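2,3-dehydroadipyl-CoA hydratase (Escherichia coli, PDB 4FZW) catalyses the reversible hydration of 2,3-dehydroadipyl-CoA to 3-hydroxyadipyl-CoA in phenylacetate degradation. Local coordinates at residues L16-N21 against S51-T56; L98-N103 against L115-V120; A109-A114 against F128-I133; V120-N125 against G175-V180. One frame throughout, in Å; residues are numbered along the deposited sequence.

Contact 1 of 4, residues L16-N21 against S51-T56; sequences LLLTLN and SVCVIT
Leu-18 and Ile-55 are paired on the two neighbouring parallel strands, 15-20 and 52-56, of a beta-alpha-beta crossover in a mixed sheet; its helix 31-46 covers one face. From CB, which lies 4.4 Å from CG1 of Ile-55, the Leu-18 side chain turns back beside its own backbone N (chi1 -56°, CG anti to the carbonyl carbon). This carries CG to 3.9 Å from SG of Cys-53, and CD1 goes on to rest 3.7 Å from the same sulfur. Leu-41 of the covering helix packs on both Leu-18 and Cys-53. Leu-20 CD1 reaches across to Ile-55 CG2 at 3.8 Å. On the other face, where helix 186-197 packs on Val-52 and Val-54, Leu-17 crosses Val-54 at a slant through its CD1, and Thr-19 and Thr-56 point the same way side by side, Thr-56 CG2 lying 3.8 Å from Thr-19 OG1.

The backbones are joined by five hydrogen bonds; Leu-18 N meets Val-54 O at 3.0 Å and Leu-18 O takes Thr-56 N at 2.9 Å. Thr-56 OG1 binds Ala-101 O of the next strand. Apolar residues therefore suit both strands: backbone polarity is spent within the sheet, and hydrocarbon and sulfur are what the two helices meet.

Contact 2 of 4, residues L98-N103 against L115-V120; sequences LIAAVN and LLCDVV
Asp-118 grips Leu-98 at both ends of its backbone, in the core of the crotonase fold where strands 98-102 and 119-123 run parallel. Carboxylate OD2 accepts Leu-98 N at 2.6 Å through its anti lone pair, and Asp-118 N donates to Leu-98 O at 2.8 Å, lying in the plane of that carbonyl. OD2 has a second partner in Lys-209, a salt bridge that would favour the ionised acid in this buried place. An aspartate fits because its short side chain, with CG beside its own N (chi1 -55°), brings an oxygen back to the start of strand 98-102.

The chain leaves strand 98-102, passes through short strand 105-107 and helix 109-116, and returns as strand 119-123 alongside. Leu-98 O also receives a weak bond from Val-119 N, and a straight one, at 169°, runs from Ala-100 N to Val-119 O. The second subunit, another copy of the protein, adds to the turn: its Lys-153 donates to the carbonyls of Leu-115 and Cys-117, and its Ser-154 OG bonds Val-120 N.

Packing spreads outward from Cys-117. Turned beside its own N (chi1 -59°), its SG is laid against Ala-100 CB at 3.5 Å and Leu-98 CG at 3.9 Å; alanine's single methyl fits between the sulfur and Val-120. Leu-98 CD2 goes on to Leu-116 CD2 at 4.1 Å. On the opposite face of the sheet Ile-99 and Val-119 lie side by side. Back on the face of Ala-100, Val-102 meets Val-120 through single methyls, CG2 to CG1, 3.6 Å apart.

Contact 3 of 4, residues A109-A114 against F128-I133; sequences AGCELA and FGLPEI
Phe-128 presents the edge of its ring to helix 109-116: Cys-111 SG lies near the ring plane, 4.3 Å from CD2, and Ala-114 CB sits likewise 4.3 Å from CE2. Segment 109-114 thus meets the ring at its edge. Cys-111 and Ala-114 are one helical turn apart, and their small side chains let the ring edge come close. The other flat groups are the carboxylates of Glu-112 and Glu-132, which reach toward each other tip to tip with planes 52° apart and OE1 of Glu-112 3.7 Å from OE2 of Glu-132. No hydrogen bond joins them.

Glu-112 runs out extended from the helix, whereas Glu-132 bends at chi2 (90°) to bring its acid round. Leu-130 crosses Glu-112 at about a right angle, CD2 lying 3.7 Å from CG, and walls the glutamate's hydrocarbon stem. Between ring and acids, Gly-129 O approaches Cys-111 CB at 3.5 Å.

OE2 of Glu-112 accepts hydrogen bonds from the backbone N-H groups of Ala-141 and Gly-143, which hold the carboxylate in place. A leucine here would probably leave those two N-H groups without their acceptor and set Glu-132 opposite a hydrocarbon.

A glycerol, probably from the crystallisation liquor, bonds Glu-132 OE2 through O1 and, weakly, Glu-112 OE1. Two facing glutamates, one from helix 109-116 and one from the start of helix 132-135, are consistent with the pair that handles the water in crotonase-fold hydratases. The chemistry implies a polar site beside Leu-130, while Cys-111 and Phe-128 fasten another side of the helix to strand 127-129.

Contact 4 of 4, residues V120-N125 against G175-V180; sequences VVAGEN and GLVSDV
Val-120 and Ala-122, on strand 119-123, share two backbone hydrogen bonds with segment 175-180. Val-120 O accepts an almost perfectly straight one from Ser-178 N (3.0 Å, 179°), whereas Ala-122 N donates to Asp-179 O at 2.8 Å from 31° off the carbonyl plane. Val-177 lies opposite Val-120 but Asp-179 opposite Val-121, Ser-178 being the extra residue before parallel pairing begins at Val-180.

Among apolar contacts, Val-177 spreads its two methyls at the strand: CG1, anti to its own N (chi1 162°), lies 3.8 Å from Ala-122 CB, and CG2 lies 3.8 Å from Val-120 CG1. Phe-128 and Ala-171 also pack on this valine. An alanine in its place would probably open a gap between the strand and Phe-128. On the other side, Asp-179 CB runs beside Val-121 CG1 at 3.9 Å. Val-180, on the face of Ala-122, lays CG1 against Glu-124 CA.

The polar tips turn to the second subunit: Asp-179 OD2 forms a salt bridge with its Lys-158, and Ser-178 OG is hydrogen-bonded to its Ser-154 OG. The chemistry is thus divided, with Val-120, Val-121 and Val-177 packing within their own chain while serine and aspartate serve the subunit interface.

Contacts 1, 2 and 4 follow one another across a single sheet, in the strand order 15-20, 52-56, 98-102, 119-123, 180-181. Centres 10 Å apart, contacts 1 and 2 are joined where Ile-55 N meets Ile-99 O; contacts 2 and 4, 9 Å apart, share Val-120. Contact 3, 13 Å from contact 2, joins their common helix 109-116 to strand 127-129 of a second sheet and meets contact 1 through Leu-113. Along the chain contact 1 closes first, while contact 3 alternates its segments with those of contacts 2 and 4. Through Phe-128, contact 3 packs on Val-102 and Val-120; its glutamates, the probable active site, lie on another side of the helix. Contacts 2 and 4 both meet the second subunit.

Contact 1 of 4, residues L16-N21 against S51-T56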
loop_
_atom_site.group_PDB
_atom_site.type_symbol
_atom_site.label_atom_id
_atom_site.label_comp_id
_atom_site.label_asym_id
_atom_site.label_seq_id
_atom_site.Cartn_x
_atom_site.Cartn_y
_atom_site.Cartn_z
ATOM N N LEU B 16 5.708 27.595 -20.659
ATOM C CA LEU B 16 4.978 28.655 -19.984
ATOM C C LEU B 16 5.732 29.071 -18.715
ATOM O O LEU B 16 6.276 28.232 -17.993
ATOM C CB LEU B 16 3.556 28.184 -19.658
ATOM C CG LEU B 16 2.634 29.160 -18.923
ATOM C CD1 LEU B 16 2.232 30.324 -19.824
ATOM C CD2 LEU B 16 1.394 28.407 -18.398
ATOM N N LEU B 17 5.785 30.375 -18.464
ATOM C CA LEU B 17 6.467 30.900 -17.286
ATOM C C LEU B 17 5.532 31.674 -16.360
ATOM O O LEU B 17 4.851 32.624 -16.769
ATOM C CB LEU B 17 7.645 31.785 -17.680
ATOM C CG LEU B 17 8.526 32.326 -16.537
ATOM C CD1 LEU B 17 9.124 31.193 -15.680
ATOM C CD2 LEU B 17 9.644 33.228 -17.073
ATOM N N LEU B 18 5.517 31.255 -15.102
ATOM C CA LEU B 18 4.703 31.887 -14.087
ATOM C C LEU B 18 5.621 32.458 -13.019
ATOM O O LEU B 18 6.321 31.711 -12.320
ATOM C CB LEU B 18 3.711 30.885 -13.488
ATOM C CG LEU B 18 2.800 30.207 -14.523
ATOM C CD1 LEU B 18 1.929 29.136 -13.891
ATOM C CD2 LEU B 18 1.940 31.242 -15.273
ATOM N N THR B 19 5.630 33.788 -12.926
ATOM C CA THR B 19 6.462 34.491 -11.970
ATOM C C THR B 19 5.657 35.021 -10.793
ATOM O O THR B 19 4.818 35.895 -10.963
ATOM C CB THR B 19 7.170 35.696 -12.623
ATOM O OG1 THR B 19 7.846 35.273 -13.808
ATOM C CG2 THR B 19 8.173 36.324 -11.642
ATOM N N LEU B 20 5.919 34.500 -9.598
ATOM C CA LEU B 20 5.330 35.067 -8.398
ATOM C C LEU B 20 5.835 36.486 -8.248
ATOM O O LEU B 20 7.022 36.741 -8.361
ATOM C CB LEU B 20 5.635 34.217 -7.168
ATOM C CG LEU B 20 4.897 32.870 -7.202
ATOM C CD1 LEU B 20 5.838 31.755 -7.591
ATOM C CD2 LEU B 20 4.290 32.567 -5.865
ATOM N N ASN B 21 4.922 37.406 -7.982
ATOM C CA ASN B 21 5.231 38.822 -7.992
ATOM C C ASN B 21 4.480 39.615 -6.919
ATOM O O ASN B 21 3.619 40.442 -7.229
ATOM C CB ASN B 21 4.932 39.388 -9.378
ATOM C CG ASN B 21 5.361 40.826 -9.518
ATOM O OD1 ASN B 21 6.550 41.140 -9.480
ATOM N ND2 ASN B 21 4.393 41.710 -9.702
ATOM N N SER B 51 3.846 22.582 -23.394
ATOM C CA SER B 51 4.447 21.280 -23.083
ATOM C C SER B 51 5.074 21.238 -21.681
ATOM O O SER B 51 5.058 20.205 -21.015
ATOM C CB SER B 51 5.494 20.907 -24.128
ATOM O OG SER B 51 4.891 20.718 -25.393
ATOM N N VAL B 52 5.615 22.371 -21.235
ATOM C CA VAL B 52 6.248 22.489 -19.917
ATOM C C VAL B 52 5.876 23.825 -19.262
ATOM O O VAL B 52 5.633 24.829 -19.949
ATOM C CB VAL B 52 7.797 22.424 -20.015
ATOM C CG1 VAL B 52 8.417 22.447 -18.623
ATOM C CG2 VAL B 52 8.251 21.182 -20.798
ATOM N N CYS B 53 5.837 23.829 -17.932
ATOM C CA CYS B 53 5.744 25.070 -17.182
ATOM C C CYS B 53 7.032 25.269 -16.342
ATOM O O CYS B 53 7.745 24.303 -16.028
ATOM C CB CYS B 53 4.476 25.091 -16.323
ATOM S SG CYS B 53 4.130 26.618 -15.403
ATOM N N VAL B 54 7.338 26.531 -16.042
ATOM C CA VAL B 54 8.408 26.891 -15.134
ATOM C C VAL B 54 7.750 27.833 -14.138
ATOM O O VAL B 54 6.958 28.701 -14.540
ATOM C CB VAL B 54 9.562 27.644 -15.862
ATOM C CG1 VAL B 54 10.529 28.291 -14.873
ATOM C CG2 VAL B 54 10.288 26.726 -16.815
ATOM N N ILE B 55 8.072 27.681 -12.853
ATOM C CA ILE B 55 7.509 28.540 -11.804
ATOM C C ILE B 55 8.636 29.237 -11.033
ATOM O O ILE B 55 9.537 28.593 -10.513
ATOM C CB ILE B 55 6.606 27.727 -10.821
ATOM C CG1 ILE B 55 5.298 27.303 -11.501
ATOM C CG2 ILE B 55 6.288 28.523 -9.568
ATOM C CD1 ILE B 55 4.232 26.722 -10.512
ATOM N N THR B 56 8.569 30.553 -10.931
ATOM C CA THR B 56 9.650 31.279 -10.281
ATOM C C THR B 56 9.197 32.521 -9.541
ATOM O O THR B 56 8.093 33.030 -9.770
ATOM C CB THR B 56 10.749 31.703 -11.287
ATOM O OG1 THR B 56 11.917 32.094 -10.570
ATOM C CG2 THR B 56 10.296 32.882 -12.131
#

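Contact 2 of 4, residues L98-N103 against L115-V120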
loop_
_atom_site.group_PDB
_atom_site.type_symbol
_atom_site.label_atom_id
_atom_site.label_comp_id
_atom_site.label_asym_id
_atom_site.label_seq_id
_atom_site.Cartn_x
_atom_site.Cartn_y
_atom_site.Cartn_z
ATOM N N LEU B 98 6.622 20.209 -14.698
ATOM C CA LEU B 98 6.552 21.433 -13.927
ATOM C C LEU B 98 7.882 21.627 -13.221
ATOM O O LEU B 98 8.278 20.829 -12.360
ATOM C CB LEU B 98 5.399 21.357 -12.919
ATOM C CG LEU B 98 4.998 22.585 -12.104
ATOM C CD1 LEU B 98 4.640 23.769 -12.979
ATOM C CD2 LEU B 98 3.841 22.222 -11.192
ATOM N N ILE B 99 8.570 22.694 -13.605
ATOM C CA ILE B 99 9.879 23.001 -13.062
ATOM C C ILE B 99 9.817 24.248 -12.165
ATOM O O ILE B 99 9.250 25.289 -12.542
ATOM C CB ILE B 99 10.939 23.145 -14.190
ATOM C CG1 ILE B 99 11.065 21.826 -14.973
ATOM C CG2 ILE B 99 12.287 23.515 -13.598
ATOM C CD1 ILE B 99 11.626 21.978 -16.383
ATOM N N ALA B 100 10.369 24.123 -10.963
ATOM C CA ALA B 100 10.465 25.247 -10.053
ATOM C C ALA B 100 11.874 25.808 -10.168
ATOM O O ALA B 100 12.839 25.091 -9.912
ATOM C CB ALA B 100 10.199 24.802 -8.632
ATOM N N ALA B 101 11.997 27.071 -10.570
ATOM C CA ALA B 101 13.287 27.756 -10.583
ATOM C C ALA B 101 13.353 28.620 -9.355
ATOM O O ALA B 101 12.712 29.667 -9.295
ATOM C CB ALA B 101 13.413 28.609 -11.821
ATOM N N VAL B 102 14.115 28.172 -8.367
ATOM C CA VAL B 102 14.117 28.844 -7.078
ATOM C C VAL B 102 15.355 29.719 -6.876
ATOM O O VAL B 102 16.479 29.251 -6.935
ATOM C CB VAL B 102 13.980 27.839 -5.920
ATOM C CG1 VAL B 102 13.761 28.561 -4.576
ATOM C CG2 VAL B 102 12.862 26.869 -6.197
ATOM N N ASN B 103 15.110 30.999 -6.661
ATOM C CA ASN B 103 16.115 31.918 -6.199
ATOM C C ASN B 103 15.688 32.387 -4.826
ATOM O O ASN B 103 14.517 32.651 -4.585
ATOM C CB ASN B 103 16.258 33.134 -7.136
ATOM C CG ASN B 103 17.278 32.920 -8.237
ATOM O OD1 ASN B 103 18.421 32.524 -7.987
ATOM N ND2 ASN B 103 16.879 33.214 -9.464
ATOM N N LEU B 115 8.666 21.566 -3.698
ATOM C CA LEU B 115 8.507 20.130 -3.539
ATOM C C LEU B 115 7.395 19.603 -4.445
ATOM O O LEU B 115 7.494 18.499 -4.982
ATOM C CB LEU B 115 8.190 19.788 -2.082
ATOM C CG LEU B 115 9.311 20.015 -1.063
ATOM C CD1 LEU B 115 8.773 20.150 0.358
ATOM C CD2 LEU B 115 10.344 18.900 -1.157
ATOM N N LEU B 116 6.343 20.395 -4.619
ATOM C CA LEU B 116 5.222 19.982 -5.456
ATOM C C LEU B 116 5.636 19.820 -6.918
ATOM O O LEU B 116 5.028 19.038 -7.663
ATOM C CB LEU B 116 4.042 20.951 -5.318
ATOM C CG LEU B 116 2.704 20.614 -5.994
ATOM C CD1 LEU B 116 1.491 21.134 -5.186
ATOM C CD2 LEU B 116 2.679 21.146 -7.439
ATOM N N CYS B 117 6.679 20.541 -7.319
ATOM C CA CYS B 117 7.131 20.507 -8.708
ATOM C C CYS B 117 7.917 19.227 -9.024
ATOM O O CYS B 117 8.363 18.520 -8.117
ATOM C CB CYS B 117 7.935 21.771 -9.055
ATOM S SG CYS B 117 7.036 23.339 -8.831
ATOM N N ASP B 118 8.057 18.910 -10.304
ATOM C CA ASP B 118 8.666 17.641 -10.678
ATOM C C ASP B 118 10.179 17.753 -10.509
ATOM O O ASP B 118 10.872 16.800 -10.119
ATOM C CB ASP B 118 8.303 17.294 -12.125
ATOM C CG ASP B 118 6.789 17.276 -12.366
ATOM O OD1 ASP B 118 6.068 16.535 -11.652
ATOM O OD2 ASP B 118 6.316 18.015 -13.258
ATOM N N VAL B 119 10.681 18.955 -10.770
ATOM C CA VAL B 119 12.109 19.213 -10.753
ATOM C C VAL B 119 12.388 20.565 -10.125
ATOM O O VAL B 119 11.678 21.543 -10.368
ATOM C CB VAL B 119 12.687 19.224 -12.186
ATOM C CG1 VAL B 119 14.208 19.326 -12.135
ATOM C CG2 VAL B 119 12.213 17.981 -12.983
ATOM N N VAL B 120 13.439 20.634 -9.322
ATOM C CA VAL B 120 13.875 21.929 -8.810
ATOM C C VAL B 120 15.284 22.268 -9.243
ATOM O O VAL B 120 16.219 21.494 -8.995
ATOM C CB VAL B 120 13.803 22.024 -7.284
ATOM C CG1 VAL B 120 13.998 23.490 -6.843
ATOM C CG2 VAL B 120 12.462 21.472 -6.765
#

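Contact 3 of 4, residues A109-A114 against F128-I133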
loop_
_atom_site.group_PDB
_atom_site.type_symbol
_atom_site.label_atom_id
_atom_site.label_comp_id
_atom_site.label_asym_id
_atom_site.label_seq_id
_atom_site.Cartn_x
_atom_site.Cartn_y
_atom_site.Cartn_z
ATOM N N ALA B 109 5.107 27.433 2.673
ATOM C CA ALA B 109 4.341 27.114 1.468
ATOM C C ALA B 109 5.233 27.198 0.225
ATOM O O ALA B 109 5.013 26.473 -0.775
ATOM C CB ALA B 109 3.162 28.049 1.333
ATOM N N GLY B 110 6.220 28.100 0.290
ATOM C CA GLY B 110 7.184 28.238 -0.774
ATOM C C GLY B 110 8.004 26.968 -0.981
ATOM O O GLY B 110 8.202 26.523 -2.116
ATOM N N CYS B 111 8.501 26.383 0.104
ATOM C CA CYS B 111 9.209 25.129 -0.027
ATOM C C CYS B 111 8.239 24.076 -0.527
ATOM O O CYS B 111 8.562 23.339 -1.458
ATOM C CB CYS B 111 9.814 24.698 1.297
ATOM S SG CYS B 111 10.774 23.182 1.178
ATOM N N GLU B 112 7.050 24.019 0.091
ATOM C CA GLU B 112 5.998 23.061 -0.284
ATOM C C GLU B 112 5.624 23.154 -1.743
ATOM O O GLU B 112 5.484 22.136 -2.401
ATOM C CB GLU B 112 4.759 23.199 0.616
ATOM C CG GLU B 112 5.024 22.607 1.974
ATOM C CD GLU B 112 4.004 22.964 2.997
ATOM O OE1 GLU B 112 3.402 24.057 2.905
ATOM O OE2 GLU B 112 3.812 22.134 3.913
ATOM N N LEU B 113 5.490 24.380 -2.247
ATOM C CA LEU B 113 5.278 24.600 -3.677
ATOM C C LEU B 113 6.366 23.920 -4.494
ATOM O O LEU B 113 6.077 23.114 -5.365
ATOM C CB LEU B 113 5.218 26.094 -3.995
ATOM C CG LEU B 113 4.979 26.500 -5.457
ATOM C CD1 LEU B 113 3.646 25.874 -5.977
ATOM C CD2 LEU B 113 4.986 28.028 -5.654
ATOM N N ALA B 114 7.624 24.229 -4.188
ATOM C CA ALA B 114 8.766 23.674 -4.926
ATOM C C ALA B 114 8.831 22.131 -4.887
ATOM O O ALA B 114 9.005 21.479 -5.915
ATOM C CB ALA B 114 10.057 24.305 -4.431
ATOM N N PHE B 128 15.880 26.643 1.653
ATOM C CA PHE B 128 14.742 25.753 1.699
ATOM C C PHE B 128 14.502 25.406 3.142
ATOM O O PHE B 128 15.412 24.938 3.821
ATOM C CB PHE B 128 15.022 24.462 0.930
ATOM C CG PHE B 128 15.099 24.636 -0.566
ATOM C CD1 PHE B 128 16.335 24.704 -1.200
ATOM C CD2 PHE B 128 13.937 24.688 -1.347
ATOM C CE1 PHE B 128 16.418 24.854 -2.584
ATOM C CE2 PHE B 128 14.008 24.839 -2.722
ATOM C CZ PHE B 128 15.251 24.933 -3.345
ATOM N N GLY B 129 13.273 25.611 3.608
ATOM C CA GLY B 129 12.917 25.266 4.970
ATOM C C GLY B 129 11.423 25.289 5.242
ATOM O O GLY B 129 10.635 25.865 4.489
ATOM N N LEU B 130 11.042 24.671 6.350
ATOM C CA LEU B 130 9.650 24.598 6.771
ATOM C C LEU B 130 9.517 25.097 8.218
ATOM O O LEU B 130 9.438 24.300 9.153
ATOM C CB LEU B 130 9.145 23.148 6.635
ATOM C CG LEU B 130 9.024 22.596 5.203
ATOM C CD1 LEU B 130 9.248 21.095 5.178
ATOM C CD2 LEU B 130 7.660 22.946 4.536
ATOM N N PRO B 131 9.476 26.428 8.408
ATOM C CA PRO B 131 9.461 26.967 9.773
ATOM C C PRO B 131 8.061 26.993 10.387
ATOM O O PRO B 131 7.829 27.781 11.301
ATOM C CB PRO B 131 9.945 28.398 9.575
ATOM C CG PRO B 131 9.401 28.769 8.266
ATOM C CD PRO B 131 9.385 27.507 7.408
ATOM N N GLU B 132 7.156 26.145 9.905
ATOM C CA GLU B 132 5.786 26.057 10.453
ATOM C C GLU B 132 5.784 25.706 11.933
ATOM O O GLU B 132 5.056 26.300 12.715
ATOM C CB GLU B 132 4.938 25.030 9.689
ATOM C CG GLU B 132 4.405 25.523 8.334
ATOM C CD GLU B 132 5.327 25.241 7.160
ATOM O OE1 GLU B 132 6.503 24.908 7.379
ATOM O OE2 GLU B 132 4.871 25.356 6.004
ATOM N N ILE B 133 6.622 24.746 12.308
ATOM C CA ILE B 133 6.732 24.316 13.694
ATOM C C ILE B 133 7.059 25.475 14.655
ATOM O O ILE B 133 6.670 25.437 15.811
ATOM C CB ILE B 133 7.777 23.180 13.847
ATOM C CG1 ILE B 133 7.603 22.428 15.174
ATOM C CG2 ILE B 133 9.193 23.717 13.733
ATOM C CD1 ILE B 133 6.416 21.481 15.242
#

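Contact 4 of 4, residues V120-N125 against G175-V180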
loop_
_atom_site.group_PDB
_atom_site.type_symbol
_atom_site.label_atom_id
_atom_site.label_comp_id
_atom_site.label_asym_id
_atom_site.label_seq_id
_atom_site.Cartn_x
_atom_site.Cartn_y
_atom_site.Cartn_z
ATOM N N VAL B 120 13.439 20.634 -9.322
ATOM C CA VAL B 120 13.875 21.929 -8.810
ATOM C C VAL B 120 15.284 22.268 -9.243
ATOM O O VAL B 120 16.219 21.494 -8.995
ATOM C CB VAL B 120 13.803 22.024 -7.284
ATOM C CG1 VAL B 120 13.998 23.490 -6.843
ATOM C CG2 VAL B 120 12.462 21.472 -6.765
ATOM N N VAL B 121 15.419 23.413 -9.918
ATOM C CA VAL B 121 16.715 24.052 -10.181
ATOM C C VAL B 121 16.822 25.281 -9.290
ATOM O O VAL B 121 15.898 26.104 -9.252
ATOM C CB VAL B 121 16.840 24.501 -11.641
ATOM C CG1 VAL B 121 16.577 23.342 -12.557
ATOM C CG2 VAL B 121 15.864 25.629 -11.941
ATOM N N ALA B 122 17.939 25.402 -8.569
ATOM C CA ALA B 122 18.080 26.427 -7.529
ATOM C C ALA B 122 19.209 27.415 -7.815
ATOM O O ALA B 122 20.125 27.129 -8.591
ATOM C CB ALA B 122 18.298 25.774 -6.182
ATOM N N GLY B 123 19.144 28.569 -7.155
ATOM C CA GLY B 123 20.177 29.576 -7.241
ATOM C C GLY B 123 21.181 29.295 -6.128
ATOM O O GLY B 123 20.821 28.676 -5.109
ATOM N N GLU B 124 22.428 29.748 -6.297
ATOM C CA GLU B 124 23.461 29.474 -5.297
ATOM C C GLU B 124 23.042 29.957 -3.911
ATOM O O GLU B 124 23.381 29.343 -2.900
ATOM C CB GLU B 124 24.800 30.099 -5.683
ATOM C CG GLU B 124 25.910 29.680 -4.749
ATOM C CD GLU B 124 27.270 29.862 -5.353
ATOM O OE1 GLU B 124 27.351 30.455 -6.450
ATOM O OE2 GLU B 124 28.257 29.408 -4.729
ATOM N N ASN B 125 22.289 31.053 -3.874
ATOM C CA ASN B 125 21.882 31.657 -2.614
ATOM C C ASN B 125 20.502 31.243 -2.109
ATOM O O ASN B 125 20.024 31.810 -1.128
ATOM C CB ASN B 125 21.962 33.176 -2.736
ATOM N N GLY B 175 19.371 15.827 -2.360
ATOM C CA GLY B 175 18.460 15.425 -3.418
ATOM C C GLY B 175 17.112 16.131 -3.431
ATOM O O GLY B 175 16.180 15.684 -4.093
ATOM N N LEU B 176 17.002 17.238 -2.700
ATOM C CA LEU B 176 15.807 18.098 -2.741
ATOM C C LEU B 176 15.816 18.896 -4.055
ATOM O O LEU B 176 14.783 19.215 -4.626
ATOM C CB LEU B 176 15.756 19.033 -1.498
ATOM C CG LEU B 176 14.505 19.866 -1.120
ATOM C CD1 LEU B 176 14.766 20.696 0.110
ATOM C CD2 LEU B 176 14.023 20.789 -2.227
ATOM N N VAL B 177 17.015 19.178 -4.542
ATOM C CA VAL B 177 17.230 19.993 -5.742
ATOM C C VAL B 177 18.158 19.206 -6.656
ATOM O O VAL B 177 18.925 18.380 -6.194
ATOM C CB VAL B 177 17.872 21.354 -5.342
ATOM C CG1 VAL B 177 18.511 22.039 -6.523
ATOM C CG2 VAL B 177 16.836 22.251 -4.674
ATOM N N SER B 178 18.091 19.438 -7.955
ATOM C CA SER B 178 18.937 18.669 -8.855
ATOM C C SER B 178 19.830 19.554 -9.732
ATOM O O SER B 178 20.413 19.088 -10.711
ATOM C CB SER B 178 18.107 17.669 -9.693
ATOM O OG SER B 178 17.089 18.303 -10.452
ATOM N N ASP B 179 19.945 20.825 -9.358
ATOM C CA ASP B 179 20.776 21.798 -10.069
ATOM C C ASP B 179 20.933 23.016 -9.194
ATOM O O ASP B 179 19.944 23.501 -8.626
ATOM C CB ASP B 179 20.143 22.238 -11.399
ATOM C CG ASP B 179 20.713 21.507 -12.593
ATOM O OD1 ASP B 179 21.948 21.294 -12.650
ATOM O OD2 ASP B 179 19.915 21.153 -13.483
ATOM N N VAL B 180 22.179 23.491 -9.094
ATOM C CA VAL B 180 22.499 24.738 -8.410
ATOM C C VAL B 180 23.294 25.657 -9.358
ATOM O O VAL B 180 24.375 25.293 -9.833
ATOM C CB VAL B 180 23.344 24.494 -7.148
ATOM C CG1 VAL B 180 23.850 25.841 -6.554
ATOM C CG2 VAL B 180 22.576 23.714 -6.130
#